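Local coordinates for arginase, mitochondrial (PDB 6VSS), which hydrolyses L-arginine to urea and L-ornithine with two manganese ions per subunit, and also converts agmatine to putrescine and urea, at residues E90-D95 and K330-L335. Residues are numbered along the deposited sequence; the frame is centred on the assembly and turned at random.
Sequences EAIWCD and KLVREL
Arg333 reaches from helix 323-339 to the C-terminal end of helix 84-92 and donates a hydrogen bond from NH1 to the backbone carbonyl of Ile92. The bond joins two neighbouring helices of the arginase α/β fold beside its parallel sheet. Arg333 NH1 stands 3.2 Å from Ile92 O, and the bond is bent, with an N-H...O angle of 138°. The oxygen sits at the edge of the guanidinium, close to its plane. The bend of the arginine chain at chi3 (61°) turns its flat end toward that carbonyl, while Arg333 CG passes 4.2 Å from Ile92 CG2. Because Trp93 is the first residue to leave helical geometry, the arginine binds a carbonyl of the last helical turn. NH2 of the same guanidinium bonds to Asn98 O, so one arginine ties the helix end to the loop carrying the L-ornithine-binding residues Asp95 to Asn98. With an alanine in place of the arginine, the carbonyls of Ile92 and Asn98 would probably lose their shared donor, and the loop could shift against the helix end. Ile92 buries the most surface in the contact. Ile92 CG2, anti to the backbone N, lies over the centre of the Trp93 ring, 3.6 Å above its plane, whereas the other branch extends toward helix 323-339, where Ala329 also packs on the isoleucine. Val332 continues this apolar layer to Leu154 and Leu156 of strand 151-157. The isoleucine and valine side chains cross at about a right angle, Ile92 CD1 resting 3.9 Å from Val332 CG1.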
ATOM      1  N   GLU B  90      20.285  -8.819   0.855  1.00 24.78           N
ATOM      2  CA  GLU B  90      19.783  -8.454   2.190  1.00 25.93           C
ATOM      3  C   GLU B  90      18.730  -9.492   2.614  1.00 24.75           C
ATOM      4  O   GLU B  90      18.676  -9.831   3.777  1.00 24.10           O
ATOM      5  CB  GLU B  90      19.194  -7.046   2.183  1.00 27.41           C
ATOM      6  CG  GLU B  90      18.314  -6.861   3.381  1.00 30.93           C
ATOM      7  CD  GLU B  90      17.740  -5.481   3.515  1.00 34.36           C
ATOM      8  OE1 GLU B  90      16.752  -5.189   2.820  1.00 37.00           O
ATOM      9  OE2 GLU B  90      18.317  -4.707   4.278  1.00 40.47           O
ATOM     10  N   ALA B  91      17.801  -9.875   1.733  1.00 24.08           N
ATOM     11  CA  ALA B  91      16.746 -10.832   2.106  1.00 24.76           C
ATOM     12  C   ALA B  91      17.342 -12.224   2.377  1.00 25.52           C
ATOM     13  O   ALA B  91      16.819 -12.905   3.225  1.00 24.72           O
ATOM     14  CB  ALA B  91      15.659 -10.834   1.065  1.00 24.46           C
ATOM     15  N   ILE B  92      18.411 -12.637   1.692  1.00 26.78           N
ATOM     16  CA  ILE B  92      19.044 -13.945   1.977  1.00 29.05           C
ATOM     17  C   ILE B  92      19.463 -13.950   3.436  1.00 32.64           C
ATOM     18  O   ILE B  92      19.339 -14.994   4.080  1.00 31.43           O
ATOM     19  CB  ILE B  92      20.255 -14.219   1.077  1.00 28.62           C
ATOM     20  CG1 ILE B  92      19.821 -14.553  -0.342  1.00 29.14           C
ATOM     21  CG2 ILE B  92      21.116 -15.329   1.642  1.00 29.18           C
ATOM     22  CD1 ILE B  92      20.994 -14.446  -1.331  1.00 29.89           C
ATOM     23  N   TRP B  93      20.065 -12.839   3.843  1.00 37.57           N
ATOM     24  CA  TRP B  93      20.748 -12.656   5.135  1.00 41.52           C
ATOM     25  C   TRP B  93      19.778 -11.898   6.072  1.00 47.02           C
ATOM     26  O   TRP B  93      20.273 -11.281   6.974  1.00 53.21           O
ATOM     27  CB  TRP B  93      22.133 -12.052   4.812  1.00 41.14           C
ATOM     28  CG  TRP B  93      23.108 -13.086   4.280  1.00 42.35           C
ATOM     29  CD1 TRP B  93      23.462 -14.210   4.978  1.00 44.52           C
ATOM     30  CD2 TRP B  93      23.793 -13.217   2.998  1.00 41.85           C
ATOM     31  NE1 TRP B  93      24.281 -15.030   4.240  1.00 43.76           N
ATOM     32  CE2 TRP B  93      24.533 -14.435   3.031  1.00 43.17           C
ATOM     33  CE3 TRP B  93      23.847 -12.474   1.796  1.00 44.19           C
ATOM     34  CZ2 TRP B  93      25.335 -14.883   1.964  1.00 41.76           C
ATOM     35  CZ3 TRP B  93      24.624 -12.921   0.731  1.00 41.86           C
ATOM     36  CH2 TRP B  93      25.341 -14.125   0.808  1.00 42.32           C
ATOM     37  N   CYS B  94      18.432 -12.086   5.951  1.00 51.34           N
ATOM     38  CA  CYS B  94      17.326 -11.331   6.647  1.00 55.51           C
ATOM     39  C   CYS B  94      16.951 -11.885   8.040  1.00 61.63           C
ATOM     40  O   CYS B  94      16.810 -13.131   8.193  1.00 62.03           O
ATOM     41  CB  CYS B  94      16.029 -11.348   5.837  1.00 60.47           C
ATOM     42  SG  CYS B  94      14.500 -10.966   6.762  1.00 66.43           S
ATOM     43  N   ASP B  95      16.668 -11.004   9.000  1.00 61.45           N
ATOM     44  CA  ASP B  95      16.486 -11.371  10.434  1.00 66.05           C
ATOM     45  C   ASP B  95      15.340 -12.362  10.712  1.00 67.60           C
ATOM     46  O   ASP B  95      15.407 -13.032  11.757  1.00 75.49           O
ATOM     47  CB  ASP B  95      16.378 -10.110  11.300  1.00 70.28           C
ATOM     48  CG  ASP B  95      15.869 -10.351  12.710  1.00 74.75           C
ATOM     49  OD1 ASP B  95      14.725 -10.828  12.849  1.00 75.88           O
ATOM     50  OD2 ASP B  95      16.617 -10.048  13.661  1.00 77.88           O
ATOM     51  N   LYS B 330      14.895 -16.909  -1.343  1.00 24.99           N
ATOM     52  CA  LYS B 330      14.656 -18.352  -1.158  1.00 25.84           C
ATOM     53  C   LYS B 330      14.952 -19.147  -2.438  1.00 25.49           C
ATOM     54  O   LYS B 330      15.497 -20.227  -2.323  1.00 24.72           O
ATOM     55  CB  LYS B 330      13.242 -18.619  -0.672  1.00 26.78           C
ATOM     56  CG  LYS B 330      13.068 -20.084  -0.298  1.00 27.44           C
ATOM     57  CD  LYS B 330      11.951 -20.391   0.688  1.00 28.34           C
ATOM     58  CE  LYS B 330      11.894 -21.886   0.989  1.00 29.88           C
ATOM     59  NZ  LYS B 330      11.006 -22.180   2.135  1.00 31.29           N
ATOM     60  N   LEU B 331      14.575 -18.660  -3.616  1.00 25.59           N
ATOM     61  CA  LEU B 331      15.026 -19.284  -4.900  1.00 25.76           C
ATOM     62  C   LEU B 331      16.554 -19.333  -4.939  1.00 25.47           C
ATOM     63  O   LEU B 331      17.081 -20.381  -5.312  1.00 26.14           O
ATOM     64  CB  LEU B 331      14.432 -18.586  -6.131  1.00 25.30           C
ATOM     65  CG  LEU B 331      12.897 -18.573  -6.173  1.00 25.62           C
ATOM     66  CD1 LEU B 331      12.414 -17.635  -7.256  1.00 25.70           C
ATOM     67  CD2 LEU B 331      12.349 -19.975  -6.390  1.00 25.55           C
ATOM     68  N   VAL B 332      17.243 -18.271  -4.548  1.00 25.86           N
ATOM     69  CA  VAL B 332      18.738 -18.248  -4.555  1.00 26.17           C
ATOM     70  C   VAL B 332      19.240 -19.304  -3.569  1.00 25.85           C
ATOM     71  O   VAL B 332      20.169 -20.059  -3.920  1.00 24.16           O
ATOM     72  CB  VAL B 332      19.337 -16.852  -4.267  1.00 26.63           C
ATOM     73  CG1 VAL B 332      20.844 -16.867  -4.358  1.00 26.38           C
ATOM     74  CG2 VAL B 332      18.863 -15.831  -5.291  1.00 27.88           C
ATOM     75  N   ARG B 333      18.664 -19.365  -2.377  1.00 26.13           N
ATOM     76  CA  ARG B 333      19.134 -20.283  -1.307  1.00 27.61           C
ATOM     77  C   ARG B 333      18.980 -21.732  -1.778  1.00 27.37           C
ATOM     78  O   ARG B 333      19.902 -22.517  -1.617  1.00 28.28           O
ATOM     79  CB  ARG B 333      18.382 -20.046   0.001  1.00 28.60           C
ATOM     80  CG  ARG B 333      18.886 -18.817   0.747  1.00 29.97           C
ATOM     81  CD  ARG B 333      17.827 -18.176   1.633  1.00 32.15           C
ATOM     82  NE  ARG B 333      17.366 -19.109   2.649  1.00 34.39           N
ATOM     83  CZ  ARG B 333      17.303 -18.886   3.954  1.00 36.40           C
ATOM     84  NH1 ARG B 333      17.710 -17.743   4.470  1.00 38.52           N
ATOM     85  NH2 ARG B 333      16.938 -19.870   4.757  1.00 38.53           N
ATOM     86  N   GLU B 334      17.874 -22.078  -2.399  1.00 26.88           N
ATOM     87  CA  GLU B 334      17.633 -23.467  -2.753  1.00 27.34           C
ATOM     88  C   GLU B 334      18.464 -23.801  -3.999  1.00 27.98           C
ATOM     89  O   GLU B 334      18.925 -24.923  -4.097  1.00 27.27           O
ATOM     90  CB  GLU B 334      16.141 -23.629  -2.855  1.00 28.32           C
ATOM     91  CG  GLU B 334      15.432 -23.354  -1.539  1.00 29.90           C
ATOM     92  CD  GLU B 334      15.729 -24.358  -0.432  1.00 31.26           C
ATOM     93  OE1 GLU B 334      15.877 -25.562  -0.725  1.00 31.75           O
ATOM     94  OE2 GLU B 334      15.845 -23.920   0.709  1.00 33.49           O
ATOM     95  N   LEU B 335      18.663 -22.864  -4.922  1.00 28.15           N
ATOM     96  CA  LEU B 335      19.580 -23.084  -6.070  1.00 28.06           C
ATOM     97  C   LEU B 335      20.996 -23.308  -5.551  1.00 28.91           C
ATOM     98  O   LEU B 335      21.638 -24.264  -6.034  1.00 28.92           O
ATOM     99  CB  LEU B 335      19.499 -21.919  -7.067  1.00 28.13           C
ATOM    100  CG  LEU B 335      20.491 -21.963  -8.253  1.00 28.62           C
ATOM    101  CD1 LEU B 335      20.503 -23.313  -8.921  1.00 29.08           C
ATOM    102  CD2 LEU B 335      20.124 -20.907  -9.297  1.00 28.36           C
TER